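Local structure of tartronic semialdehyde reductase (Salmonella typhimurium, 1YB4) at residues Ser16-Asn21 / Gly132-Met137; Ala25-His30 / Phe152-Lys157; Thr91-Ser96 / Asp146-Leu151. The protein reduces tartronate semialdehyde (2-hydroxy-3-oxopropanoate) to (R)-glycerate, probably with either NADH or NADPH as the hydride donor. All coordinates share one frame; numbering follows the deposited sequence.

Contact 1: residues Ser16-Asn21 / Gly132-Met137; sequences SPMAIN and GTLSIM
Met18, present as selenomethionine, reaches from helix 15-24 to Leu134 at the start of strand 134-139, and its contact is made by every side-chain atom beyond CB. CB does no more than set the direction. Its bond does not aim at the other segment, and with chi1 at -74° CG lies beside the backbone N and anti to the carbonyl carbon. From there the chain runs out extended and then bends at the selenium, chi3 being 84°. The bend lays three successive atoms over one methyl: Leu134 CD1 is 4.1 Å from Met18 CG, 4.2 Å from Met18 SE and 3.9 Å from Met18 CE. CD1 lies against the flat side of the bent chain, above the plane of CG, SE and CE, and not only at its end. The two side chains cross at about a right angle, and both residues are buried.

Nearer the end of the segment, Asn21 directs its CB toward segment 132-137 and settles against the backbone of Gly132. The nearest pair of CA atoms is here, with 7.2 Å between Asn21 CA and Gly132 CA. Gly132 has positive phi (70°) as the chain leaves helix 125-131, so this approach is made at a helix end. No hydrogen bond spans the segments; 118 Å² is buried between them.

The contact belongs to the Rossmann-type nucleotide-binding domain. Helix 15-24 begins at the last glycine of a probable dinucleotide-binding pattern (Gly10, Gly12, Gly15), whose residues Met18 touches. Met18 also meets Ala129 of helix 125-131 and Met95, while Leu134 rests on Val122 of strand 115-123, the neighbour to which Ser135 bonds through its backbone.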
loop_
_atom_site.group_PDB
_atom_site.type_symbol
_atom_site.label_atom_id
_atom_site.label_comp_id
_atom_site.label_asym_id
_atom_site.label_seq_id
_atom_site.Cartn_x
_atom_site.Cartn_y
_atom_site.Cartn_z
ATOM N N SER A 16 4.288 36.185 -11.525
ATOM C CA SER A 16 5.117 37.283 -11.995
ATOM C C SER A 16 5.624 37.124 -13.425
ATOM O O SER A 16 5.407 37.999 -14.251
ATOM C CB SER A 16 6.304 37.489 -11.048
ATOM O OG SER A 16 7.062 38.624 -11.430
ATOM N N PRO A 17 6.316 36.018 -13.743
ATOM C CA PRO A 17 6.783 35.908 -15.125
ATOM C C PRO A 17 5.638 35.795 -16.115
ATOM O O PRO A 17 5.813 36.066 -17.297
ATOM C CB PRO A 17 7.667 34.656 -15.100
ATOM C CG PRO A 17 7.023 33.821 -14.080
ATOM C CD PRO A 17 6.686 34.819 -12.976
HETATM N N MSE A 18 4.468 35.388 -15.633
HETATM C CA MSE A 18 3.307 35.263 -16.508
HETATM C C MSE A 18 2.799 36.658 -16.842
HETATM O O MSE A 18 2.525 36.966 -18.015
HETATM C CB MSE A 18 2.217 34.429 -15.833
HETATM C CG MSE A 18 2.573 32.937 -15.803
HETATM SE SE MSE A 18 1.558 31.839 -14.576
HETATM C CE MSE A 18 0.011 31.484 -15.707
ATOM N N ALA A 19 2.698 37.499 -15.812
ATOM C CA ALA A 19 2.253 38.873 -15.985
ATOM C C ALA A 19 3.247 39.563 -16.926
ATOM O O ALA A 19 2.848 40.264 -17.871
ATOM C CB ALA A 19 2.199 39.593 -14.624
ATOM N N ILE A 20 4.538 39.346 -16.669
ATOM C CA ILE A 20 5.593 39.928 -17.495
ATOM C C ILE A 20 5.428 39.537 -18.968
ATOM O O ILE A 20 5.699 40.333 -19.854
ATOM C CB ILE A 20 6.993 39.501 -17.012
ATOM C CG1 ILE A 20 7.257 40.086 -15.627
ATOM C CG2 ILE A 20 8.052 39.969 -17.998
ATOM C CD1 ILE A 20 8.697 39.941 -15.153
ATOM N N ASN A 21 4.988 38.314 -19.238
ATOM C CA ASN A 21 4.791 37.907 -20.623
ATOM C C ASN A 21 3.582 38.598 -21.263
ATOM O O ASN A 21 3.611 38.917 -22.445
ATOM C CB ASN A 21 4.619 36.391 -20.734
ATOM C CG ASN A 21 5.873 35.705 -21.206
ATOM O OD1 ASN A 21 6.889 35.700 -20.517
ATOM N ND2 ASN A 21 5.814 35.125 -22.400
ATOM N N GLY A 132 7.020 30.975 -21.677
ATOM C CA GLY A 132 5.737 30.958 -22.371
ATOM C C GLY A 132 5.390 29.589 -22.952
ATOM O O GLY A 132 4.610 29.472 -23.907
ATOM N N THR A 133 5.973 28.546 -22.364
ATOM C CA THR A 133 5.757 27.177 -22.814
ATOM C C THR A 133 4.977 26.329 -21.805
ATOM O O THR A 133 5.137 25.111 -21.749
ATOM C CB THR A 133 7.090 26.476 -23.077
ATOM O OG1 THR A 133 7.808 26.368 -21.842
ATOM C CG2 THR A 133 7.915 27.260 -24.106
ATOM N N LEU A 134 4.146 26.968 -20.997
ATOM C CA LEU A 134 3.358 26.230 -20.027
ATOM C C LEU A 134 2.321 25.344 -20.719
ATOM O O LEU A 134 1.905 25.614 -21.853
ATOM C CB LEU A 134 2.604 27.194 -19.123
ATOM C CG LEU A 134 3.394 28.113 -18.203
ATOM C CD1 LEU A 134 2.474 29.257 -17.706
ATOM C CD2 LEU A 134 3.965 27.284 -17.047
ATOM N N SER A 135 1.920 24.278 -20.037
ATOM C CA SER A 135 0.861 23.425 -20.550
ATOM C C SER A 135 -0.351 23.969 -19.791
ATOM O O SER A 135 -0.255 24.255 -18.594
ATOM C CB SER A 135 1.115 21.954 -20.218
ATOM O OG SER A 135 2.203 21.480 -20.984
ATOM N N ILE A 136 -1.475 24.139 -20.488
ATOM C CA ILE A 136 -2.666 24.699 -19.872
ATOM C C ILE A 136 -3.931 23.872 -20.118
ATOM O O ILE A 136 -4.361 23.701 -21.264
ATOM C CB ILE A 136 -2.874 26.133 -20.390
ATOM C CG1 ILE A 136 -1.607 26.959 -20.137
ATOM C CG2 ILE A 136 -4.048 26.761 -19.717
ATOM C CD1 ILE A 136 -1.620 28.343 -20.799
HETATM N N MSE A 137 -4.526 23.351 -19.046
HETATM C CA MSE A 137 -5.747 22.560 -19.170
HETATM C C MSE A 137 -6.878 23.458 -18.696
HETATM O O MSE A 137 -6.824 24.007 -17.601
HETATM C CB MSE A 137 -5.640 21.285 -18.338
HETATM C CG MSE A 137 -4.325 21.173 -17.609
HETATM SE SE MSE A 137 -3.608 19.385 -17.530
HETATM C CE MSE A 137 -1.770 19.822 -17.066
#

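Contact 2: residues Ala25-His30 / Phe152-Lys157; sequences AGHQLH and FDILGK
The imidazole of His27 meets Ile154 at its edge, not over its face. Ile154 CD1 lies near the ring plane, 4.0 Å from His27 NE2 and 4.1 Å from His27 CD2, and so faces the bond joining those two atoms. One face of the same ring is met by Leu151, a turn earlier in helix 142-155: its CD2 stands over the rim, 3.7 Å from His27 NE2. The helix thus touches the imidazole in two different ways, with one methyl at the edge and another above the plane.

Ile154 CD1 also touches Ala25, with 3.7 Å between Ile154 CD1 and Ala25 CB, so this single methyl makes the closest contacts to both partners. Its position follows from an extended branch: CG1 sits beside the backbone N (chi1 -59°), and chi2 of 171° carries CD1 straight on toward the other segment. The interaction is apolar, with 94 Å² buried between the segments and no hydrogen bond across them.

Helix 15-24 ends in a Schellman motif: Gly26, with phi 104°, is the first residue to leave the helical conformation, and two bonds run back into the last turn. The residues before and after it, Ala25 and His27, both direct CB toward segment 152-157.

This is a surface contact at the margin of the domain. Strand 28-31 is an outermost strand of the chain's sheet; His27 and Leu29 both lean on Leu6 of adjacent strand 5-8. Helix 142-155 also packs against helix 15-24, with Ile154 touching Asn21 and Leu155 touching Leu22.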
loop_
_atom_site.group_PDB
_atom_site.type_symbol
_atom_site.label_atom_id
_atom_site.label_comp_id
_atom_site.label_asym_id
_atom_site.label_seq_id
_atom_site.Cartn_x
_atom_site.Cartn_y
_atom_site.Cartn_z
ATOM N N ALA A 25 3.616 41.714 -24.342
ATOM C CA ALA A 25 2.914 41.596 -25.615
ATOM C C ALA A 25 2.103 42.843 -25.950
ATOM O O ALA A 25 1.377 42.862 -26.945
ATOM C CB ALA A 25 2.011 40.383 -25.609
ATOM N N GLY A 26 2.217 43.872 -25.114
ATOM C CA GLY A 26 1.502 45.113 -25.368
ATOM C C GLY A 26 0.267 45.372 -24.522
ATOM O O GLY A 26 -0.277 46.481 -24.527
ATOM N N HIS A 27 -0.184 44.359 -23.794
ATOM C CA HIS A 27 -1.370 44.508 -22.964
ATOM C C HIS A 27 -1.124 45.403 -21.756
ATOM O O HIS A 27 -0.003 45.511 -21.258
ATOM C CB HIS A 27 -1.861 43.131 -22.518
ATOM C CG HIS A 27 -2.274 42.255 -23.655
ATOM N ND1 HIS A 27 -3.442 42.456 -24.358
ATOM C CD2 HIS A 27 -1.638 41.228 -24.268
ATOM C CE1 HIS A 27 -3.505 41.595 -25.359
ATOM N NE2 HIS A 27 -2.421 40.839 -25.327
ATOM N N GLN A 28 -2.179 46.068 -21.303
ATOM C CA GLN A 28 -2.063 46.930 -20.143
ATOM C C GLN A 28 -2.635 46.137 -18.988
ATOM O O GLN A 28 -3.803 45.747 -19.004
ATOM C CB GLN A 28 -2.854 48.227 -20.334
ATOM C CG GLN A 28 -2.241 49.408 -19.590
ATOM C CD GLN A 28 -0.899 49.850 -20.182
ATOM O OE1 GLN A 28 0.046 49.057 -20.308
ATOM N NE2 GLN A 28 -0.813 51.128 -20.546
ATOM N N LEU A 29 -1.799 45.891 -17.992
ATOM C CA LEU A 29 -2.208 45.117 -16.842
ATOM C C LEU A 29 -2.254 45.867 -15.533
ATOM O O LEU A 29 -1.360 46.647 -15.206
ATOM C CB LEU A 29 -1.274 43.924 -16.659
ATOM C CG LEU A 29 -1.573 42.616 -17.384
ATOM C CD1 LEU A 29 -1.770 42.837 -18.876
ATOM C CD2 LEU A 29 -0.420 41.667 -17.119
ATOM N N HIS A 30 -3.314 45.613 -14.782
ATOM C CA HIS A 30 -3.457 46.197 -13.471
ATOM C C HIS A 30 -3.216 44.983 -12.588
ATOM O O HIS A 30 -4.042 44.075 -12.519
ATOM C CB HIS A 30 -4.860 46.770 -13.295
ATOM C CG HIS A 30 -5.038 48.124 -13.910
ATOM N ND1 HIS A 30 -4.630 49.281 -13.285
ATOM C CD2 HIS A 30 -5.605 48.507 -15.081
ATOM C CE1 HIS A 30 -4.942 50.320 -14.041
ATOM N NE2 HIS A 30 -5.535 49.877 -15.136
ATOM N N PHE A 152 -3.786 32.928 -23.587
ATOM C CA PHE A 152 -3.188 31.655 -23.199
ATOM C C PHE A 152 -2.012 31.368 -24.144
ATOM O O PHE A 152 -0.970 30.856 -23.716
ATOM C CB PHE A 152 -4.199 30.508 -23.304
ATOM C CG PHE A 152 -5.224 30.479 -22.200
ATOM C CD1 PHE A 152 -4.878 30.808 -20.886
ATOM C CD2 PHE A 152 -6.526 30.065 -22.460
ATOM C CE1 PHE A 152 -5.817 30.722 -19.843
ATOM C CE2 PHE A 152 -7.475 29.974 -21.419
ATOM C CZ PHE A 152 -7.118 30.303 -20.116
ATOM N N ASP A 153 -2.186 31.721 -25.423
ATOM C CA ASP A 153 -1.161 31.492 -26.454
ATOM C C ASP A 153 0.153 32.161 -26.115
ATOM O O ASP A 153 1.211 31.697 -26.523
ATOM C CB ASP A 153 -1.627 31.999 -27.823
ATOM C CG ASP A 153 -2.486 30.993 -28.567
ATOM O OD1 ASP A 153 -3.157 31.386 -29.546
ATOM O OD2 ASP A 153 -2.483 29.810 -28.191
ATOM N N ILE A 154 0.079 33.264 -25.383
ATOM C CA ILE A 154 1.274 33.988 -24.977
ATOM C C ILE A 154 1.882 33.298 -23.766
ATOM O O ILE A 154 3.093 33.267 -23.614
ATOM C CB ILE A 154 0.938 35.424 -24.574
ATOM C CG1 ILE A 154 0.296 36.151 -25.746
ATOM C CG2 ILE A 154 2.191 36.144 -24.120
ATOM C CD1 ILE A 154 -0.266 37.486 -25.370
ATOM N N LEU A 155 1.032 32.728 -22.917
ATOM C CA LEU A 155 1.479 32.068 -21.695
ATOM C C LEU A 155 2.009 30.636 -21.822
ATOM O O LEU A 155 2.780 30.195 -20.983
ATOM C CB LEU A 155 0.350 32.092 -20.664
ATOM C CG LEU A 155 -0.197 33.469 -20.281
ATOM C CD1 LEU A 155 -1.403 33.321 -19.364
ATOM C CD2 LEU A 155 0.888 34.271 -19.604
ATOM N N GLY A 156 1.602 29.905 -22.848
ATOM C CA GLY A 156 2.084 28.538 -22.986
ATOM C C GLY A 156 1.877 27.931 -24.366
ATOM O O GLY A 156 1.329 28.580 -25.254
ATOM N N LYS A 157 2.317 26.685 -24.553
ATOM C CA LYS A 157 2.165 26.000 -25.835
ATOM C C LYS A 157 0.942 25.114 -25.812
ATOM O O LYS A 157 -0.040 25.382 -26.495
ATOM C CB LYS A 157 3.380 25.118 -26.157
ATOM C CG LYS A 157 4.667 25.849 -26.472
ATOM C CD LYS A 157 5.683 24.925 -27.141
ATOM C CE LYS A 157 6.830 25.729 -27.745
ATOM N NZ LYS A 157 7.687 24.903 -28.634
#

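Contact 3: residues Thr91-Ser96 / Asp146-Leu151; sequences TIVDMS and DRVKPL
Helix-on-sheet packing joins helix 142-155 to strand 90-94 in the Rossmann-type domain, a buried apolar contact with one polar bond at its margin. The axes of the short segments approach to 10.7 Å and cross at -56°. The side-chain directions support this reading: Thr91 and Val93, two residues apart on the strand, point toward the helix, whereas Ile92 between them points away.

Val148 lies against both. Its CG2 is 4.1 Å from Thr91 CG2 and the same 4.1 Å from Val93 CG1, so one methyl bears on both strand residues. The valines reach toward each other tip to tip, but Thr91 and Val148 slide past one another. Strand 115-123 extends the floor beneath the helix, since Leu118 touches both Val93 and Val148.

Thr91 serves both parts of the contact. Its hydroxyl lies beside the backbone N and turns toward Arg147, which puts the methyl anti to that N, against Val148. The exposed arginine bends at chi3 to bring its guanidinium to the strand. Its NH2 is held twice, by this hydroxyl and by a salt bridge to Asp116 OD2. In the hydrogen bond Arg147 NH2 donates to Thr91 OG1 over 2.8 Å, bent to 144° at the hydrogen, with the oxygen 23° out of the guanidinium plane.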
loop_
_atom_site.group_PDB
_atom_site.type_symbol
_atom_site.label_atom_id
_atom_site.label_comp_id
_atom_site.label_asym_id
_atom_site.label_seq_id
_atom_site.Cartn_x
_atom_site.Cartn_y
_atom_site.Cartn_z
ATOM N N THR A 91 -14.730 38.331 -17.323
ATOM C CA THR A 91 -14.244 36.968 -17.425
ATOM C C THR A 91 -13.123 36.828 -16.401
ATOM O O THR A 91 -12.151 37.594 -16.403
ATOM C CB THR A 91 -13.690 36.661 -18.841
ATOM O OG1 THR A 91 -14.649 37.064 -19.827
ATOM C CG2 THR A 91 -13.436 35.173 -18.997
ATOM N N ILE A 92 -13.286 35.850 -15.519
ATOM C CA ILE A 92 -12.320 35.568 -14.476
ATOM C C ILE A 92 -11.678 34.222 -14.796
ATOM O O ILE A 92 -12.371 33.234 -15.057
ATOM C CB ILE A 92 -13.020 35.518 -13.101
ATOM C CG1 ILE A 92 -12.002 35.265 -11.996
ATOM C CG2 ILE A 92 -14.099 34.471 -13.107
ATOM C CD1 ILE A 92 -11.195 36.491 -11.666
ATOM N N VAL A 93 -10.353 34.193 -14.807
ATOM C CA VAL A 93 -9.650 32.961 -15.099
ATOM C C VAL A 93 -8.647 32.624 -14.000
ATOM O O VAL A 93 -7.670 33.342 -13.766
ATOM C CB VAL A 93 -8.930 33.024 -16.477
ATOM C CG1 VAL A 93 -9.854 33.630 -17.513
ATOM C CG2 VAL A 93 -7.679 33.825 -16.380
ATOM N N ASP A 94 -8.922 31.524 -13.310
ATOM C CA ASP A 94 -8.061 31.064 -12.240
ATOM C C ASP A 94 -7.101 30.063 -12.831
ATOM O O ASP A 94 -7.507 29.052 -13.423
ATOM C CB ASP A 94 -8.876 30.407 -11.127
ATOM C CG ASP A 94 -8.022 30.021 -9.946
ATOM O OD1 ASP A 94 -6.994 30.706 -9.717
ATOM O OD2 ASP A 94 -8.385 29.048 -9.248
HETATM N N MSE A 95 -5.818 30.353 -12.679
HETATM C CA MSE A 95 -4.796 29.481 -13.208
HETATM C C MSE A 95 -4.042 28.758 -12.106
HETATM O O MSE A 95 -3.042 28.082 -12.364
HETATM C CB MSE A 95 -3.866 30.282 -14.112
HETATM C CG MSE A 95 -4.604 30.802 -15.339
HETATM SE SE MSE A 95 -3.496 31.657 -16.666
HETATM C CE MSE A 95 -2.876 30.092 -17.640
ATOM N N SER A 96 -4.556 28.885 -10.882
ATOM C CA SER A 96 -3.979 28.219 -9.721
ATOM C C SER A 96 -4.377 26.751 -9.786
ATOM O O SER A 96 -5.308 26.388 -10.506
ATOM C CB SER A 96 -4.551 28.779 -8.414
ATOM O OG SER A 96 -4.529 30.192 -8.357
ATOM N N ASP A 146 -12.348 30.465 -26.181
ATOM C CA ASP A 146 -11.906 31.065 -27.439
ATOM C C ASP A 146 -11.501 32.518 -27.268
ATOM O O ASP A 146 -10.579 32.990 -27.931
ATOM C CB ASP A 146 -13.004 30.985 -28.499
ATOM C CG ASP A 146 -13.175 29.583 -29.071
ATOM O OD1 ASP A 146 -12.150 28.919 -29.316
ATOM O OD2 ASP A 146 -14.334 29.151 -29.293
ATOM N N ARG A 147 -12.194 33.222 -26.377
ATOM C CA ARG A 147 -11.924 34.638 -26.114
ATOM C C ARG A 147 -10.592 34.903 -25.425
ATOM O O ARG A 147 -9.873 35.834 -25.779
ATOM C CB ARG A 147 -13.059 35.234 -25.278
ATOM C CG ARG A 147 -12.889 36.707 -24.932
ATOM C CD ARG A 147 -14.225 37.306 -24.536
ATOM N NE ARG A 147 -14.712 36.818 -23.249
ATOM C CZ ARG A 147 -15.972 36.448 -23.016
ATOM N NH1 ARG A 147 -16.873 36.502 -23.992
ATOM N NH2 ARG A 147 -16.340 36.036 -21.806
ATOM N N VAL A 148 -10.282 34.081 -24.433
ATOM C CA VAL A 148 -9.053 34.204 -23.669
ATOM C C VAL A 148 -7.884 33.509 -24.384
ATOM O O VAL A 148 -6.712 33.776 -24.108
ATOM C CB VAL A 148 -9.264 33.571 -22.273
ATOM C CG1 VAL A 148 -7.975 33.606 -21.467
ATOM C CG2 VAL A 148 -10.397 34.310 -21.545
ATOM N N LYS A 149 -8.226 32.628 -25.321
ATOM C CA LYS A 149 -7.249 31.843 -26.078
ATOM C C LYS A 149 -5.996 32.579 -26.545
ATOM O O LYS A 149 -4.893 32.059 -26.396
ATOM C CB LYS A 149 -7.941 31.171 -27.273
ATOM C CG LYS A 149 -7.059 30.218 -28.080
ATOM C CD LYS A 149 -6.298 29.232 -27.190
ATOM C CE LYS A 149 -5.690 28.104 -28.013
ATOM N NZ LYS A 149 -4.840 28.602 -29.136
ATOM N N PRO A 150 -6.143 33.784 -27.130
ATOM C CA PRO A 150 -4.972 34.548 -27.600
ATOM C C PRO A 150 -3.986 34.872 -26.469
ATOM O O PRO A 150 -2.771 34.994 -26.692
ATOM C CB PRO A 150 -5.593 35.807 -28.194
ATOM C CG PRO A 150 -6.911 35.316 -28.687
ATOM C CD PRO A 150 -7.393 34.426 -27.566
ATOM N N LEU A 151 -4.521 35.017 -25.257
ATOM C CA LEU A 151 -3.694 35.307 -24.094
ATOM C C LEU A 151 -3.024 34.014 -23.641
ATOM O O LEU A 151 -1.835 33.997 -23.335
ATOM C CB LEU A 151 -4.546 35.877 -22.970
ATOM C CG LEU A 151 -5.461 37.022 -23.393
ATOM C CD1 LEU A 151 -6.182 37.549 -22.164
ATOM C CD2 LEU A 151 -4.656 38.125 -24.070
#

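How the contacts relate
The three contacts lie on the same side of the chain's centre within the nucleotide-binding domain, their own centres about 8 Å (contacts 1 and 2), 10 Å (2 and 3) and 12 Å (1 and 3) apart. Along the chain, both segments of contact 3 fall between those of contact 2, while contact 1 alternates with each. Contacts 2 and 3 use successive turns of helix 142-155, and all three reach one mixed sheet. Met95 connects them: its SE is 3.6 Å from Met18 CE, and its CE 3.7 Å from Phe152 CE1. Early and late elements of the domain are thereby packed together on the sheet.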